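Local coordinates for succinate dehydrogenase subunit A (Mycolicibacterium smegmatis, PDB 7D6V), which probably oxidises succinate to fumarate at a bound FAD, as the flavoprotein subunit of a respiratory succinate dehydrogenase that transfers electrons toward quinone, at residues G210-S222 with H485-G497. Numbering follows the deposited sequence.
Sequences GGIGKSFKVSSNS and HAELQQSMNDLVG. With FAD (flavin-adenine dinucleotide), chain D.
Met492 lays its CB over one face of the Phe216 ring, a CH-pi contact 4.3 Å from the ring centroid, while Val496 O sits at the edge, in the ring plane. The aromatic rim, slightly positive in its hydrogens, suits a carbonyl just past the end of helix 481-495, and phenylalanine can offer face to an aliphatic chain and edge to an oxygen at once. Its CB leaves the backbone away from the helix, but with CG beside the backbone N (chi1 -73°) the ring comes back, and CZ meets Met492 CE and Val496 CG1. Elsewhere the Phe216 side chain touches Cys387 of strand 383-395.

The second flat group, His485, turns its edge to Lys214 O: NE2 donates a fairly straight bond of 2.9 Å nearly in the ring plane. Gln489 OE1 lies over one imidazole face, offset toward the rim, and Gln489 NE2, also 2.9 Å from Lys214 O, donates from the other side of the carbonyl plane, in a more bent bond. A long, flexible amide suits this place, one helical turn after the histidine, because it can reach back to the same oxygen. Next to it, Gln489 CA points its hydrogen almost straight at Ser215 O.

Farther along, Lys217, extended throughout (chi1 -173°), runs beside Gln490, and Lys217 NZ hydrogen-bonds Gln490 OE1 at 2.8 Å, the long chain carrying the ammonium to the side-chain carbonyl. Lys217 CB packs on Asn493 CB, 3.8 Å away.

Beyond this surface the same loop reaches the flavin, where Ser220 and Asn221 line the dimethylbenzene end of FAD. The contact thus joins the FAD-binding region to a C-terminal-region helix. Donors from two helix side chains satisfy the Lys214 carbonyl of the 3-10 segment, while nearby Phe216 supplies apolar packing.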
ATOM      1  N   GLY A 210      18.475   2.600   5.345  1.00 16.94           N
ATOM      2  CA  GLY A 210      17.939   3.331   4.210  1.00 16.94           C
ATOM      3  C   GLY A 210      18.820   4.484   3.752  1.00 16.94           C
ATOM      4  O   GLY A 210      20.045   4.444   3.854  1.00 16.94           O
ATOM      5  N   GLY A 211      18.169   5.536   3.248  1.00 17.33           N
ATOM      6  CA  GLY A 211      18.828   6.593   2.525  1.00 17.33           C
ATOM      7  C   GLY A 211      18.883   7.911   3.271  1.00 17.33           C
ATOM      8  O   GLY A 211      18.672   7.984   4.488  1.00 17.33           O
ATOM      9  N   ILE A 212      19.180   8.976   2.523  1.00 18.46           N
ATOM     10  CA  ILE A 212      19.497  10.287   3.083  1.00 18.46           C
ATOM     11  C   ILE A 212      18.685  11.390   2.412  1.00 18.46           C
ATOM     12  O   ILE A 212      19.093  12.555   2.406  1.00 18.46           O
ATOM     13  CB  ILE A 212      21.001  10.583   2.946  1.00 18.46           C
ATOM     14  CG1 ILE A 212      21.395  10.650   1.469  1.00 18.46           C
ATOM     15  CG2 ILE A 212      21.826   9.527   3.656  1.00 18.46           C
ATOM     16  CD1 ILE A 212      22.534  11.589   1.181  1.00 18.46           C
ATOM     17  N   GLY A 213      17.523  11.042   1.859  1.00 19.80           N
ATOM     18  CA  GLY A 213      16.847  11.942   0.940  1.00 19.80           C
ATOM     19  C   GLY A 213      16.187  13.152   1.571  1.00 19.80           C
ATOM     20  O   GLY A 213      15.824  14.084   0.848  1.00 19.80           O
ATOM     21  N   LYS A 214      16.024  13.170   2.893  1.00 19.80           N
ATOM     22  CA  LYS A 214      15.382  14.310   3.539  1.00 19.80           C
ATOM     23  C   LYS A 214      16.308  15.504   3.705  1.00 19.80           C
ATOM     24  O   LYS A 214      15.872  16.536   4.221  1.00 19.80           O
ATOM     25  CB  LYS A 214      14.812  13.911   4.901  1.00 19.80           C
ATOM     26  CG  LYS A 214      13.615  12.993   4.815  1.00 19.80           C
ATOM     27  CD  LYS A 214      12.692  13.406   3.679  1.00 19.80           C
ATOM     28  CE  LYS A 214      11.507  14.206   4.181  1.00 19.80           C
ATOM     29  NZ  LYS A 214      10.425  14.279   3.162  1.00 19.80           N
ATOM     30  N   SER A 215      17.568  15.393   3.293  1.00 20.70           N
ATOM     31  CA  SER A 215      18.467  16.536   3.300  1.00 20.70           C
ATOM     32  C   SER A 215      18.270  17.443   2.094  1.00 20.70           C
ATOM     33  O   SER A 215      18.885  18.511   2.038  1.00 20.70           O
ATOM     34  CB  SER A 215      19.920  16.063   3.347  1.00 20.70           C
ATOM     35  OG  SER A 215      20.136  15.184   4.433  1.00 20.70           O
ATOM     36  N   PHE A 216      17.437  17.047   1.138  1.00 21.74           N
ATOM     37  CA  PHE A 216      17.247  17.774  -0.106  1.00 21.74           C
ATOM     38  C   PHE A 216      15.817  18.284  -0.194  1.00 21.74           C
ATOM     39  O   PHE A 216      14.879  17.636   0.276  1.00 21.74           O
ATOM     40  CB  PHE A 216      17.564  16.888  -1.314  1.00 21.74           C
ATOM     41  CG  PHE A 216      19.026  16.624  -1.496  1.00 21.74           C
ATOM     42  CD1 PHE A 216      19.664  15.653  -0.747  1.00 21.74           C
ATOM     43  CD2 PHE A 216      19.765  17.349  -2.410  1.00 21.74           C
ATOM     44  CE1 PHE A 216      21.007  15.412  -0.904  1.00 21.74           C
ATOM     45  CE2 PHE A 216      21.110  17.110  -2.571  1.00 21.74           C
ATOM     46  CZ  PHE A 216      21.732  16.142  -1.818  1.00 21.74           C
ATOM     47  N   LYS A 217      15.663  19.463  -0.801  1.00 23.40           N
ATOM     48  CA  LYS A 217      14.349  20.093  -0.874  1.00 23.40           C
ATOM     49  C   LYS A 217      13.384  19.273  -1.717  1.00 23.40           C
ATOM     50  O   LYS A 217      12.222  19.088  -1.338  1.00 23.40           O
ATOM     51  CB  LYS A 217      14.480  21.509  -1.431  1.00 23.40           C
ATOM     52  CG  LYS A 217      13.197  22.306  -1.390  1.00 23.40           C
ATOM     53  CD  LYS A 217      13.416  23.713  -1.901  1.00 23.40           C
ATOM     54  CE  LYS A 217      12.127  24.508  -1.888  1.00 23.40           C
ATOM     55  NZ  LYS A 217      12.364  25.933  -2.237  1.00 23.40           N
ATOM     56  N   VAL A 218      13.840  18.772  -2.860  1.00 25.16           N
ATOM     57  CA  VAL A 218      13.020  17.960  -3.750  1.00 25.16           C
ATOM     58  C   VAL A 218      13.558  16.538  -3.708  1.00 25.16           C
ATOM     59  O   VAL A 218      14.720  16.296  -4.054  1.00 25.16           O
ATOM     60  CB  VAL A 218      13.018  18.509  -5.184  1.00 25.16           C
ATOM     61  CG1 VAL A 218      11.928  17.843  -6.001  1.00 25.16           C
ATOM     62  CG2 VAL A 218      12.830  20.011  -5.172  1.00 25.16           C
ATOM     63  N   SER A 219      12.714  15.603  -3.288  1.00 24.29           N
ATOM     64  CA  SER A 219      13.132  14.220  -3.125  1.00 24.29           C
ATOM     65  C   SER A 219      11.903  13.328  -3.121  1.00 24.29           C
ATOM     66  O   SER A 219      10.805  13.765  -2.771  1.00 24.29           O
ATOM     67  CB  SER A 219      13.933  14.031  -1.833  1.00 24.29           C
ATOM     68  OG  SER A 219      14.481  12.731  -1.761  1.00 24.29           O
ATOM     69  N   SER A 220      12.106  12.073  -3.508  1.00 23.06           N
ATOM     70  CA  SER A 220      11.054  11.068  -3.510  1.00 23.06           C
ATOM     71  C   SER A 220      11.062  10.213  -2.251  1.00 23.06           C
ATOM     72  O   SER A 220      10.320   9.230  -2.179  1.00 23.06           O
ATOM     73  CB  SER A 220      11.184  10.175  -4.742  1.00 23.06           C
ATOM     74  OG  SER A 220      12.425   9.496  -4.748  1.00 23.06           O
ATOM     75  N   ASN A 221      11.868  10.570  -1.259  1.00 20.92           N
ATOM     76  CA  ASN A 221      12.133   9.695  -0.130  1.00 20.92           C
ATOM     77  C   ASN A 221      11.180   9.974   1.028  1.00 20.92           C
ATOM     78  O   ASN A 221      10.547  11.028   1.112  1.00 20.92           O
ATOM     79  CB  ASN A 221      13.584   9.840   0.321  1.00 20.92           C
ATOM     80  CG  ASN A 221      14.570   9.353  -0.726  1.00 20.92           C
ATOM     81  OD1 ASN A 221      15.778   9.492  -0.570  1.00 20.92           O
ATOM     82  ND2 ASN A 221      14.054   8.773  -1.801  1.00 20.92           N
ATOM     83  N   SER A 222      11.093   9.001   1.933  1.00 18.78           N
ATOM     84  CA  SER A 222      10.124   8.997   3.015  1.00 18.78           C
ATOM     85  C   SER A 222      10.533   9.949   4.136  1.00 18.78           C
ATOM     86  O   SER A 222      11.615  10.537   4.131  1.00 18.78           O
ATOM     87  CB  SER A 222       9.958   7.585   3.577  1.00 18.78           C
ATOM     88  OG  SER A 222       9.768   6.638   2.543  1.00 18.78           O
ATOM     89  N   HIS A 485      15.872  22.943   9.299  1.00 19.40           N
ATOM     90  CA  HIS A 485      15.742  21.864   8.328  1.00 19.40           C
ATOM     91  C   HIS A 485      15.466  22.408   6.933  1.00 19.40           C
ATOM     92  O   HIS A 485      16.050  21.940   5.949  1.00 19.40           O
ATOM     93  CB  HIS A 485      14.636  20.904   8.759  1.00 19.40           C
ATOM     94  CG  HIS A 485      14.484  19.718   7.861  1.00 19.40           C
ATOM     95  ND1 HIS A 485      13.274  19.093   7.653  1.00 19.40           N
ATOM     96  CD2 HIS A 485      15.390  19.040   7.118  1.00 19.40           C
ATOM     97  CE1 HIS A 485      13.441  18.081   6.821  1.00 19.40           C
ATOM     98  NE2 HIS A 485      14.716  18.028   6.482  1.00 19.40           N
ATOM     99  N   ALA A 486      14.574  23.396   6.830  1.00 20.22           N
ATOM    100  CA  ALA A 486      14.274  23.989   5.531  1.00 20.22           C
ATOM    101  C   ALA A 486      15.496  24.681   4.941  1.00 20.22           C
ATOM    102  O   ALA A 486      15.747  24.586   3.733  1.00 20.22           O
ATOM    103  CB  ALA A 486      13.111  24.970   5.660  1.00 20.22           C
ATOM    104  N   GLU A 487      16.264  25.388   5.773  1.00 21.83           N
ATOM    105  CA  GLU A 487      17.466  26.047   5.267  1.00 21.83           C
ATOM    106  C   GLU A 487      18.486  25.032   4.770  1.00 21.83           C
ATOM    107  O   GLU A 487      19.102  25.224   3.713  1.00 21.83           O
ATOM    108  CB  GLU A 487      18.071  26.941   6.346  1.00 21.83           C
ATOM    109  CG  GLU A 487      17.177  28.098   6.740  1.00 21.83           C
ATOM    110  CD  GLU A 487      17.888  29.119   7.596  1.00 21.83           C
ATOM    111  OE1 GLU A 487      19.118  28.999   7.764  1.00 21.83           O
ATOM    112  OE2 GLU A 487      17.217  30.043   8.100  1.00 21.83           O
ATOM    113  N   LEU A 488      18.670  23.935   5.511  1.00 21.22           N
ATOM    114  CA  LEU A 488      19.569  22.881   5.054  1.00 21.22           C
ATOM    115  C   LEU A 488      19.102  22.294   3.732  1.00 21.22           C
ATOM    116  O   LEU A 488      19.910  22.061   2.825  1.00 21.22           O
ATOM    117  CB  LEU A 488      19.676  21.780   6.107  1.00 21.22           C
ATOM    118  CG  LEU A 488      20.369  20.503   5.625  1.00 21.22           C
ATOM    119  CD1 LEU A 488      21.860  20.721   5.490  1.00 21.22           C
ATOM    120  CD2 LEU A 488      20.081  19.340   6.552  1.00 21.22           C
ATOM    121  N   GLN A 489      17.798  22.036   3.610  1.00 20.71           N
ATOM    122  CA  GLN A 489      17.274  21.449   2.384  1.00 20.71           C
ATOM    123  C   GLN A 489      17.499  22.370   1.195  1.00 20.71           C
ATOM    124  O   GLN A 489      17.920  21.922   0.123  1.00 20.71           O
ATOM    125  CB  GLN A 489      15.792  21.137   2.552  1.00 20.71           C
ATOM    126  CG  GLN A 489      15.521  19.908   3.385  1.00 20.71           C
ATOM    127  CD  GLN A 489      14.073  19.491   3.342  1.00 20.71           C
ATOM    128  OE1 GLN A 489      13.178  20.303   3.558  1.00 20.71           O
ATOM    129  NE2 GLN A 489      13.833  18.219   3.061  1.00 20.71           N
ATOM    130  N   GLN A 490      17.237  23.668   1.373  1.00 22.40           N
ATOM    131  CA  GLN A 490      17.453  24.618   0.288  1.00 22.40           C
ATOM    132  C   GLN A 490      18.922  24.686  -0.104  1.00 22.40           C
ATOM    133  O   GLN A 490      19.253  24.687  -1.295  1.00 22.40           O
ATOM    134  CB  GLN A 490      16.943  26.001   0.689  1.00 22.40           C
ATOM    135  CG  GLN A 490      16.974  27.025  -0.435  1.00 22.40           C
ATOM    136  CD  GLN A 490      16.013  26.691  -1.557  1.00 22.40           C
ATOM    137  OE1 GLN A 490      14.815  26.940  -1.457  1.00 22.40           O
ATOM    138  NE2 GLN A 490      16.536  26.116  -2.633  1.00 22.40           N
ATOM    139  N   SER A 491      19.820  24.737   0.883  1.00 23.17           N
ATOM    140  CA  SER A 491      21.243  24.835   0.572  1.00 23.17           C
ATOM    141  C   SER A 491      21.739  23.598  -0.166  1.00 23.17           C
ATOM    142  O   SER A 491      22.485  23.711  -1.147  1.00 23.17           O
ATOM    143  CB  SER A 491      22.039  25.051   1.855  1.00 23.17           C
ATOM    144  OG  SER A 491      21.621  26.235   2.507  1.00 23.17           O
ATOM    145  N   MET A 492      21.329  22.409   0.281  1.00 22.72           N
ATOM    146  CA  MET A 492      21.769  21.191  -0.391  1.00 22.72           C
ATOM    147  C   MET A 492      21.187  21.085  -1.793  1.00 22.72           C
ATOM    148  O   MET A 492      21.883  20.669  -2.724  1.00 22.72           O
ATOM    149  CB  MET A 492      21.405  19.959   0.436  1.00 22.72           C
ATOM    150  CG  MET A 492      22.101  19.893   1.778  1.00 22.72           C
ATOM    151  SD  MET A 492      23.888  19.780   1.596  1.00 22.72           S
ATOM    152  CE  MET A 492      24.062  18.101   1.002  1.00 22.72           C
ATOM    153  N   ASN A 493      19.919  21.458  -1.969  1.00 23.95           N
ATOM    154  CA  ASN A 493      19.328  21.410  -3.302  1.00 23.95           C
ATOM    155  C   ASN A 493      20.021  22.380  -4.251  1.00 23.95           C
ATOM    156  O   ASN A 493      20.272  22.047  -5.414  1.00 23.95           O
ATOM    157  CB  ASN A 493      17.834  21.715  -3.222  1.00 23.95           C
ATOM    158  CG  ASN A 493      17.046  21.047  -4.325  1.00 23.95           C
ATOM    159  OD1 ASN A 493      16.875  19.829  -4.331  1.00 23.95           O
ATOM    160  ND2 ASN A 493      16.560  21.842  -5.267  1.00 23.95           N
ATOM    161  N   ASP A 494      20.336  23.585  -3.775  1.00 24.57           N
ATOM    162  CA  ASP A 494      20.933  24.589  -4.650  1.00 24.57           C
ATOM    163  C   ASP A 494      22.375  24.247  -5.001  1.00 24.57           C
ATOM    164  O   ASP A 494      22.763  24.288  -6.173  1.00 24.57           O
ATOM    165  CB  ASP A 494      20.860  25.966  -3.991  1.00 24.57           C
ATOM    166  CG  ASP A 494      19.447  26.481  -3.874  1.00 24.57           C
ATOM    167  OD1 ASP A 494      18.503  25.694  -4.091  1.00 24.57           O
ATOM    168  OD2 ASP A 494      19.276  27.677  -3.562  1.00 24.57           O
ATOM    169  N   LEU A 495      23.189  23.906  -4.002  1.00 25.07           N
ATOM    170  CA  LEU A 495      24.630  23.869  -4.202  1.00 25.07           C
ATOM    171  C   LEU A 495      25.200  22.465  -4.354  1.00 25.07           C
ATOM    172  O   LEU A 495      26.353  22.329  -4.770  1.00 25.07           O
ATOM    173  CB  LEU A 495      25.335  24.593  -3.051  1.00 25.07           C
ATOM    174  CG  LEU A 495      24.743  25.969  -2.730  1.00 25.07           C
ATOM    175  CD1 LEU A 495      25.377  26.572  -1.498  1.00 25.07           C
ATOM    176  CD2 LEU A 495      24.887  26.909  -3.912  1.00 25.07           C
ATOM    177  N   VAL A 496      24.439  21.423  -4.031  1.00 24.66           N
ATOM    178  CA  VAL A 496      24.850  20.042  -4.279  1.00 24.66           C
ATOM    179  C   VAL A 496      23.691  19.389  -5.029  1.00 24.66           C
ATOM    180  O   VAL A 496      22.788  18.803  -4.426  1.00 24.66           O
ATOM    181  CB  VAL A 496      25.180  19.283  -2.990  1.00 24.66           C
ATOM    182  CG1 VAL A 496      25.504  17.834  -3.288  1.00 24.66           C
ATOM    183  CG2 VAL A 496      26.325  19.954  -2.249  1.00 24.66           C
ATOM    184  N   GLY A 497      23.721  19.462  -6.353  1.00 26.55           N
ATOM    185  CA  GLY A 497      22.630  18.998  -7.177  1.00 26.55           C
ATOM    186  C   GLY A 497      23.126  18.034  -8.234  1.00 26.55           C
ATOM    187  O   GLY A 497      24.094  17.306  -8.034  1.00 26.55           O
TER
HETATM  188  PA  FAD D 701      14.007   0.826   3.939  1.00 47.92           P
HETATM  189  O1A FAD D 701      13.147  -0.382   3.943  1.00 60.35           O
HETATM  190  O2A FAD D 701      13.689   1.942   3.021  1.00 49.78           O
HETATM  191  O5B FAD D 701      13.962   1.434   5.415  1.00 56.78           O
HETATM  192  C5B FAD D 701      14.978   1.235   6.381  1.00 44.11           C
HETATM  193  C4B FAD D 701      14.353   0.977   7.741  1.00 52.81           C
HETATM  194  O4B FAD D 701      15.195   1.475   8.775  1.00 51.81           O
HETATM  195  C3B FAD D 701      13.019   1.651   7.950  1.00 50.05           C
HETATM  196  O3B FAD D 701      12.167   0.706   8.579  1.00 55.52           O
HETATM  197  C2B FAD D 701      13.302   2.758   8.931  1.00 47.82           C
HETATM  198  O2B FAD D 701      12.184   3.062   9.755  1.00 66.09           O
HETATM  199  C1B FAD D 701      14.419   2.168   9.739  1.00 53.66           C
HETATM  200  N9A FAD D 701      15.215   3.217  10.396  1.00 52.69           N
HETATM  201  C8A FAD D 701      15.849   4.225   9.799  1.00 42.11           C
HETATM  202  N7A FAD D 701      16.482   4.992  10.704  1.00 48.96           N
HETATM  203  C5A FAD D 701      16.248   4.470  11.911  1.00 47.12           C
HETATM  204  C6A FAD D 701      16.615   4.780  13.301  1.00 47.41           C
HETATM  205  N6A FAD D 701      17.384   5.838  13.601  1.00 50.65           N
HETATM  206  N1A FAD D 701      16.155   3.973  14.264  1.00 47.33           N
HETATM  207  C2A FAD D 701      15.393   2.909  13.998  1.00 51.28           C
HETATM  208  N3A FAD D 701      15.023   2.571  12.765  1.00 51.84           N
HETATM  209  C4A FAD D 701      15.413   3.297  11.701  1.00 48.04           C
HETATM  210  N1  FAD D 701      14.457   0.241  -6.243  1.00 62.94           N
HETATM  211  C2  FAD D 701      14.246  -0.657  -7.225  1.00 63.04           C
HETATM  212  O2  FAD D 701      15.077  -1.555  -7.391  1.00 56.25           O
HETATM  213  N3  FAD D 701      13.184  -0.626  -8.030  1.00 65.67           N
HETATM  214  C4  FAD D 701      12.249   0.309  -7.921  1.00 65.21           C
HETATM  215  O4  FAD D 701      11.271   0.317  -8.679  1.00 66.69           O
HETATM  216  C4X FAD D 701      12.396   1.337  -6.877  1.00 60.33           C
HETATM  217  N5  FAD D 701      11.486   2.309  -6.711  1.00 60.90           N
HETATM  218  C5X FAD D 701      11.648   3.227  -5.746  1.00 55.02           C
HETATM  219  C6  FAD D 701      10.699   4.223  -5.586  1.00 53.65           C
HETATM  220  C7  FAD D 701      10.858   5.175  -4.599  1.00 50.56           C
HETATM  221  C7M FAD D 701       9.838   6.260  -4.418  1.00 49.65           C
HETATM  222  C8  FAD D 701      12.041   5.130  -3.715  1.00 47.62           C
HETATM  223  C8M FAD D 701      12.214   6.163  -2.642  1.00 42.14           C
HETATM  224  C9  FAD D 701      12.990   4.137  -3.866  1.00 49.32           C
HETATM  225  C9A FAD D 701      12.832   3.187  -4.854  1.00 54.45           C
HETATM  226  N10 FAD D 701      13.792   2.184  -5.011  1.00 55.67           N
HETATM  227  C10 FAD D 701      13.590   1.241  -6.021  1.00 57.06           C
HETATM  228  C1' FAD D 701      14.958   2.112  -4.138  1.00 52.27           C
HETATM  229  C2' FAD D 701      14.756   1.000  -3.115  1.00 57.37           C
HETATM  230  O2' FAD D 701      13.387   0.938  -2.722  1.00 60.89           O
HETATM  231  C3' FAD D 701      15.567   1.221  -1.851  1.00 54.68           C
HETATM  232  O3' FAD D 701      16.947   1.147  -2.180  1.00 59.71           O
HETATM  233  C4' FAD D 701      15.253   0.150  -0.819  1.00 52.15           C
HETATM  234  O4' FAD D 701      13.879   0.211  -0.468  1.00 56.02           O
HETATM  235  C5' FAD D 701      16.070   0.308   0.448  1.00 53.37           C
HETATM  236  O5' FAD D 701      15.551  -0.603   1.404  1.00 50.83           O
HETATM  237  P   FAD D 701      16.163  -0.767   2.867  1.00 52.77           P
HETATM  238  O1P FAD D 701      15.639  -2.045   3.417  1.00 55.36           O
HETATM  239  O2P FAD D 701      17.635  -0.563   2.816  1.00 55.97           O
HETATM  240  O3P FAD D 701      15.551   0.462   3.706  1.00 53.35           O